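Putative phosphatase/phosphodiesterase MPN_349 (Mycoplasma pneumoniae M129, PDB 1T71) is a putative iron-dependent phosphatase or phosphodiesterase of the YmdB-like family, probably acting on 2',3'-cyclic nucleotides. Local coordinates at residues P92-T97 with K133-F138; R119-L124 with K139-L144. All coordinates share one frame; numbering follows the deposited sequence.

Contact 1. Residues P92-T97 with K133-F138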
loop_
_atom_site.group_PDB
_atom_site.type_symbol
_atom_site.label_atom_id
_atom_site.label_comp_id
_atom_site.label_asym_id
_atom_site.label_seq_id
_atom_site.Cartn_x
_atom_site.Cartn_y
_atom_site.Cartn_z
ATOM N N PRO A 92 -3.160 8.789 -5.536
ATOM C CA PRO A 92 -2.803 8.477 -6.927
ATOM C C PRO A 92 -2.592 9.737 -7.793
ATOM O O PRO A 92 -3.477 10.587 -7.896
ATOM C CB PRO A 92 -3.980 7.624 -7.397
ATOM C CG PRO A 92 -4.435 6.946 -6.114
ATOM C CD PRO A 92 -4.391 8.085 -5.132
ATOM N N LEU A 93 -1.411 9.844 -8.403
ATOM C CA LEU A 93 -1.041 10.981 -9.258
ATOM C C LEU A 93 -1.801 10.942 -10.576
ATOM O O LEU A 93 -2.148 11.966 -11.162
ATOM C CB LEU A 93 0.468 10.926 -9.547
ATOM C CG LEU A 93 1.085 11.964 -10.490
ATOM C CD1 LEU A 93 0.938 13.364 -9.903
ATOM C CD2 LEU A 93 2.561 11.639 -10.686
ATOM N N ASN A 94 -2.024 9.710 -11.005
ATOM C CA ASN A 94 -2.684 9.278 -12.233
ATOM C C ASN A 94 -4.139 9.743 -12.485
ATOM O O ASN A 94 -4.890 9.045 -13.172
ATOM C CB ASN A 94 -2.635 7.744 -12.193
ATOM C CG ASN A 94 -2.529 7.137 -13.536
ATOM O OD1 ASN A 94 -1.822 7.660 -14.401
ATOM N ND2 ASN A 94 -3.210 6.009 -13.736
ATOM N N LEU A 95 -4.531 10.908 -11.970
ATOM C CA LEU A 95 -5.920 11.376 -12.107
ATOM C C LEU A 95 -6.283 12.306 -13.273
ATOM O O LEU A 95 -5.606 13.298 -13.534
ATOM C CB LEU A 95 -6.357 12.031 -10.790
ATOM C CG LEU A 95 -6.149 11.189 -9.521
ATOM C CD1 LEU A 95 -6.547 12.000 -8.292
ATOM C CD2 LEU A 95 -6.962 9.911 -9.596
ATOM N N ASP A 96 -7.376 11.981 -13.961
ATOM C CA ASP A 96 -7.850 12.779 -15.091
ATOM C C ASP A 96 -8.595 14.009 -14.568
ATOM O O ASP A 96 -9.313 13.929 -13.571
ATOM C CB ASP A 96 -8.776 11.936 -15.976
ATOM C CG ASP A 96 -9.329 12.715 -17.160
ATOM O OD1 ASP A 96 -10.224 13.561 -16.957
ATOM O OD2 ASP A 96 -8.862 12.489 -18.296
ATOM N N THR A 97 -8.429 15.140 -15.247
ATOM C CA THR A 97 -9.069 16.379 -14.815
ATOM C C THR A 97 -10.592 16.338 -14.708
ATOM O O THR A 97 -11.180 17.150 -13.999
ATOM C CB THR A 97 -8.659 17.561 -15.718
ATOM O OG1 THR A 97 -8.828 17.203 -17.096
ATOM C CG2 THR A 97 -7.206 17.939 -15.462
ATOM N N LYS A 133 -12.345 8.519 -14.317
ATOM C CA LYS A 133 -11.344 8.314 -15.346
ATOM C C LYS A 133 -9.923 8.668 -14.882
ATOM O O LYS A 133 -9.712 9.633 -14.148
ATOM C CB LYS A 133 -11.739 9.126 -16.583
ATOM C CG LYS A 133 -10.738 9.071 -17.712
ATOM C CD LYS A 133 -11.425 9.162 -19.075
ATOM C CE LYS A 133 -10.386 9.181 -20.192
ATOM N NZ LYS A 133 -9.299 8.177 -19.946
ATOM N N THR A 134 -8.950 7.870 -15.314
ATOM C CA THR A 134 -7.554 8.093 -14.948
ATOM C C THR A 134 -6.682 8.245 -16.189
ATOM O O THR A 134 -7.062 7.838 -17.286
ATOM C CB THR A 134 -6.985 6.907 -14.134
ATOM O OG1 THR A 134 -7.075 5.712 -14.917
ATOM C CG2 THR A 134 -7.760 6.707 -12.837
ATOM N N THR A 135 -5.505 8.833 -16.004
ATOM C CA THR A 135 -4.553 9.005 -17.096
ATOM C C THR A 135 -3.604 7.808 -17.049
ATOM O O THR A 135 -3.545 7.115 -16.039
ATOM C CB THR A 135 -3.761 10.304 -16.931
ATOM O OG1 THR A 135 -3.233 10.371 -15.604
ATOM C CG2 THR A 135 -4.667 11.507 -17.166
ATOM N N ASN A 136 -2.874 7.560 -18.135
ATOM C CA ASN A 136 -1.961 6.415 -18.206
ATOM C C ASN A 136 -0.815 6.469 -17.186
ATOM O O ASN A 136 -0.023 7.407 -17.187
ATOM C CB ASN A 136 -1.380 6.303 -19.616
ATOM C CG ASN A 136 -0.763 4.943 -19.878
ATOM O OD1 ASN A 136 -1.392 4.069 -20.482
ATOM N ND2 ASN A 136 0.459 4.746 -19.408
ATOM N N PRO A 137 -0.698 5.435 -16.325
ATOM C CA PRO A 137 0.336 5.331 -15.286
ATOM C C PRO A 137 1.745 5.328 -15.876
ATOM O O PRO A 137 2.652 5.980 -15.358
ATOM C CB PRO A 137 0.028 3.994 -14.604
ATOM C CG PRO A 137 -1.357 3.642 -15.063
ATOM C CD PRO A 137 -1.426 4.165 -16.450
ATOM N N PHE A 138 1.921 4.566 -16.952
ATOM C CA PHE A 138 3.213 4.460 -17.624
ATOM C C PHE A 138 3.671 5.827 -18.119
ATOM O O PHE A 138 4.790 6.261 -17.844
ATOM C CB PHE A 138 3.115 3.490 -18.810
ATOM C CG PHE A 138 2.947 2.049 -18.408
ATOM C CD1 PHE A 138 4.046 1.197 -18.348
ATOM C CD2 PHE A 138 1.695 1.548 -18.068
ATOM C CE1 PHE A 138 3.900 -0.131 -17.951
ATOM C CE2 PHE A 138 1.539 0.216 -17.667
ATOM C CZ PHE A 138 2.644 -0.624 -17.609
#
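Two flat polar groups on residues 92-97 meet residues 133-138: the carboxamide of Asn94 and the carboxylate of Asp96. The amide has Thr135 O to one side of its plane and the ring of Pro137 to the other; the proline ring crosses it obliquely, CG coming to 3.3 Å from ND2. Asn94 OD1 is modelled 2.4 Å from Thr135 O, implausibly close for two acceptors, so neither a bond nor strain is read from the position of the amide against that carbonyl. The carboxylate of Asp96, with CG anti to the backbone N, crosses the aliphatic part of Lys133 obliquely, the lysine CG being 3.9 Å from OD2. Asp96 OD1 itself accepts the N-H of Ser98, as in an Asx turn, and OD2 stays 4.6 Å from Lys133 NZ, so the two charges make no salt bridge, though they may attract weakly at that distance.

The backbones pair antiparallel through a single beta bridge. Leu95 and Thr134, their CA atoms 4.6 Å apart, form its non-hydrogen-bonded pair, with a bond beyond each end. Thr135 N donates to Asn94 O at 2.9 Å and 157°, reaching the oxygen from 45° above the carbonyl plane; Asp96 N to Lys133 O, at 3.3 Å, is weak. This bridge ties the loop after strand 89-90 to the lead-in of helix 137-145, where Asn136 holds the N-cap position and Pro137 opens the first turn. The side chain of Leu95 points away from the bridge, against Trp74 and Phe132. The iron site of this calcineurin-clan phosphoesterase is near but not touched, the side chain of Thr134 lying about 8 Å from that of the iron ligand Asn71.

Contact 2. Residues R119-L124 with K139-L144; sequences RITNLL and KVLKEL
Helix 137-145 runs nearly antiparallel to strand 117-124 over these residues, at 158°, with the segment axes 10.2 Å apart at closest; no hydrogen bond crosses, and the contact is made by side chains alone. Val140 comes first along the helix. With CG1 anti to the backbone N (chi1 170°), it slides past Leu123 in the opposite sense, CG1 to CD2 of Leu123 being 4.0 Å; the same side chain also touches Leu93, Asn94 and Thr135. Leu141 crosses Leu123 at about a right angle, so that its CB rather than its tip meets Leu123 CD1 at 3.9 Å, while Phe172 of helix 162-172 also packs on Leu141.

One turn after Val140, Leu144 has more of its surface covered by the strand than any other residue of the helix segment. It meets Arg119 and Thr121 tip to tip: CD1 lies 3.4 Å from Arg119 NH2, reached obliquely to the guanidinium, and CD2 lies 3.6 Å from Thr121 OG1. The extended Arg119 chain brings NE to both methyls. The threonine hydroxyl is not left wanting beside the methyl, being hydrogen-bonded to Ser108 OG on the adjacent strand 108-112. A helix packed nearly antiparallel against the strand that precedes it, with the parallel strand 152-158 to follow, is the packing of a beta-alpha-beta unit.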
loop_
_atom_site.group_PDB
_atom_site.type_symbol
_atom_site.label_atom_id
_atom_site.label_comp_id
_atom_site.label_asym_id
_atom_site.label_seq_id
_atom_site.Cartn_x
_atom_site.Cartn_y
_atom_site.Cartn_z
ATOM N N ARG A 119 11.745 10.713 -3.109
ATOM C CA ARG A 119 10.442 10.926 -3.717
ATOM C C ARG A 119 9.523 9.721 -3.507
ATOM O O ARG A 119 9.957 8.573 -3.608
ATOM C CB ARG A 119 10.614 11.186 -5.209
ATOM C CG ARG A 119 9.462 11.915 -5.848
ATOM C CD ARG A 119 9.762 12.277 -7.295
ATOM N NE ARG A 119 8.778 13.224 -7.799
ATOM C CZ ARG A 119 8.913 14.545 -7.755
ATOM N NH1 ARG A 119 10.003 15.089 -7.239
ATOM N NH2 ARG A 119 7.943 15.320 -8.214
ATOM N N ILE A 120 8.262 9.986 -3.179
ATOM C CA ILE A 120 7.285 8.917 -2.995
ATOM C C ILE A 120 6.134 9.198 -3.944
ATOM O O ILE A 120 5.521 10.270 -3.891
ATOM C CB ILE A 120 6.730 8.854 -1.551
ATOM C CG1 ILE A 120 7.850 8.525 -0.562
ATOM C CG2 ILE A 120 5.642 7.778 -1.466
ATOM C CD1 ILE A 120 7.388 8.475 0.895
ATOM N N THR A 121 5.853 8.235 -4.817
ATOM C CA THR A 121 4.795 8.363 -5.810
ATOM C C THR A 121 3.800 7.206 -5.716
ATOM O O THR A 121 4.182 6.053 -5.499
ATOM C CB THR A 121 5.394 8.406 -7.232
ATOM O OG1 THR A 121 6.309 9.504 -7.321
ATOM C CG2 THR A 121 4.302 8.583 -8.281
ATOM N N ASN A 122 2.524 7.534 -5.894
ATOM C CA ASN A 122 1.421 6.576 -5.829
ATOM C C ASN A 122 0.678 6.659 -7.163
ATOM O O ASN A 122 0.388 7.749 -7.649
ATOM C CB ASN A 122 0.503 6.952 -4.647
ATOM C CG ASN A 122 -0.686 5.999 -4.469
ATOM O OD1 ASN A 122 -0.590 4.786 -4.712
ATOM N ND2 ASN A 122 -1.809 6.550 -4.008
ATOM N N LEU A 123 0.388 5.511 -7.762
ATOM C CA LEU A 123 -0.312 5.477 -9.046
ATOM C C LEU A 123 -1.377 4.387 -9.073
ATOM O O LEU A 123 -1.296 3.410 -8.327
ATOM C CB LEU A 123 0.681 5.223 -10.180
ATOM C CG LEU A 123 1.743 6.290 -10.457
ATOM C CD1 LEU A 123 2.992 5.632 -11.036
ATOM C CD2 LEU A 123 1.181 7.331 -11.419
ATOM N N LEU A 124 -2.371 4.564 -9.941
ATOM C CA LEU A 124 -3.455 3.595 -10.106
ATOM C C LEU A 124 -3.277 2.830 -11.414
ATOM O O LEU A 124 -3.095 3.421 -12.482
ATOM C CB LEU A 124 -4.818 4.304 -10.110
ATOM C CG LEU A 124 -5.527 4.491 -8.766
ATOM C CD1 LEU A 124 -6.620 5.543 -8.896
ATOM C CD2 LEU A 124 -6.122 3.165 -8.317
ATOM N N LYS A 139 2.798 6.511 -18.849
ATOM C CA LYS A 139 3.137 7.827 -19.373
ATOM C C LYS A 139 3.365 8.837 -18.252
ATOM O O LYS A 139 4.350 9.569 -18.266
ATOM C CB LYS A 139 2.034 8.315 -20.319
ATOM C CG LYS A 139 1.802 7.357 -21.478
ATOM C CD LYS A 139 0.860 7.919 -22.522
ATOM C CE LYS A 139 0.696 6.924 -23.657
ATOM N NZ LYS A 139 -0.168 7.447 -24.748
ATOM N N VAL A 140 2.466 8.866 -17.274
ATOM C CA VAL A 140 2.597 9.801 -16.157
ATOM C C VAL A 140 3.915 9.669 -15.405
ATOM O O VAL A 140 4.596 10.661 -15.164
ATOM C CB VAL A 140 1.445 9.632 -15.135
ATOM C CG1 VAL A 140 1.739 10.447 -13.871
ATOM C CG2 VAL A 140 0.136 10.097 -15.756
ATOM N N LEU A 141 4.274 8.445 -15.028
ATOM C CA LEU A 141 5.503 8.229 -14.280
ATOM C C LEU A 141 6.734 8.534 -15.124
ATOM O O LEU A 141 7.732 9.029 -14.609
ATOM C CB LEU A 141 5.554 6.791 -13.747
ATOM C CG LEU A 141 6.638 6.442 -12.717
ATOM C CD1 LEU A 141 7.920 6.102 -13.416
ATOM C CD2 LEU A 141 6.852 7.595 -11.747
ATOM N N LYS A 142 6.650 8.254 -16.423
ATOM C CA LYS A 142 7.761 8.509 -17.338
ATOM C C LYS A 142 8.074 10.008 -17.340
ATOM O O LYS A 142 9.227 10.414 -17.160
ATOM C CB LYS A 142 7.382 8.038 -18.742
ATOM C CG LYS A 142 8.550 7.615 -19.620
ATOM C CD LYS A 142 9.119 8.768 -20.409
ATOM C CE LYS A 142 10.185 8.282 -21.398
ATOM N NZ LYS A 142 9.680 7.277 -22.381
ATOM N N GLU A 143 7.043 10.827 -17.540
ATOM C CA GLU A 143 7.208 12.279 -17.544
ATOM C C GLU A 143 7.796 12.778 -16.231
ATOM O O GLU A 143 8.658 13.660 -16.220
ATOM C CB GLU A 143 5.870 12.982 -17.768
ATOM C CG GLU A 143 5.460 13.096 -19.214
ATOM C CD GLU A 143 4.612 14.332 -19.460
ATOM O OE1 GLU A 143 4.231 14.569 -20.631
ATOM O OE2 GLU A 143 4.334 15.068 -18.481
ATOM N N LEU A 144 7.316 12.227 -15.121
ATOM C CA LEU A 144 7.813 12.631 -13.814
ATOM C C LEU A 144 9.297 12.281 -13.713
ATOM O O LEU A 144 10.096 13.085 -13.241
ATOM C CB LEU A 144 7.033 11.924 -12.701
ATOM C CG LEU A 144 7.328 12.376 -11.270
ATOM C CD1 LEU A 144 6.889 13.829 -11.090
ATOM C CD2 LEU A 144 6.589 11.481 -10.285
#

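Along the chain the segments alternate: 92-97, then 119-124, then 133-138 running straight into 139-144. Contact 1 meets the start of helix 137-145 and contact 2 its body, and their centres lie 9 Å apart on the same side of the chain's centre. They also touch, Leu93 N probably donating to Asn122 O at 2.9 Å, so the loop of contact 1 runs beside strand 117-124 as well as the helix lead-in. Loop, strand and helix thus pack as one unit at the sheet containing 152-158 and 178-182; the first of these strands ends at the iron ligand His158, and both contacts lie near the metal without ligating it, their nearest side chains about 12 Å from iron.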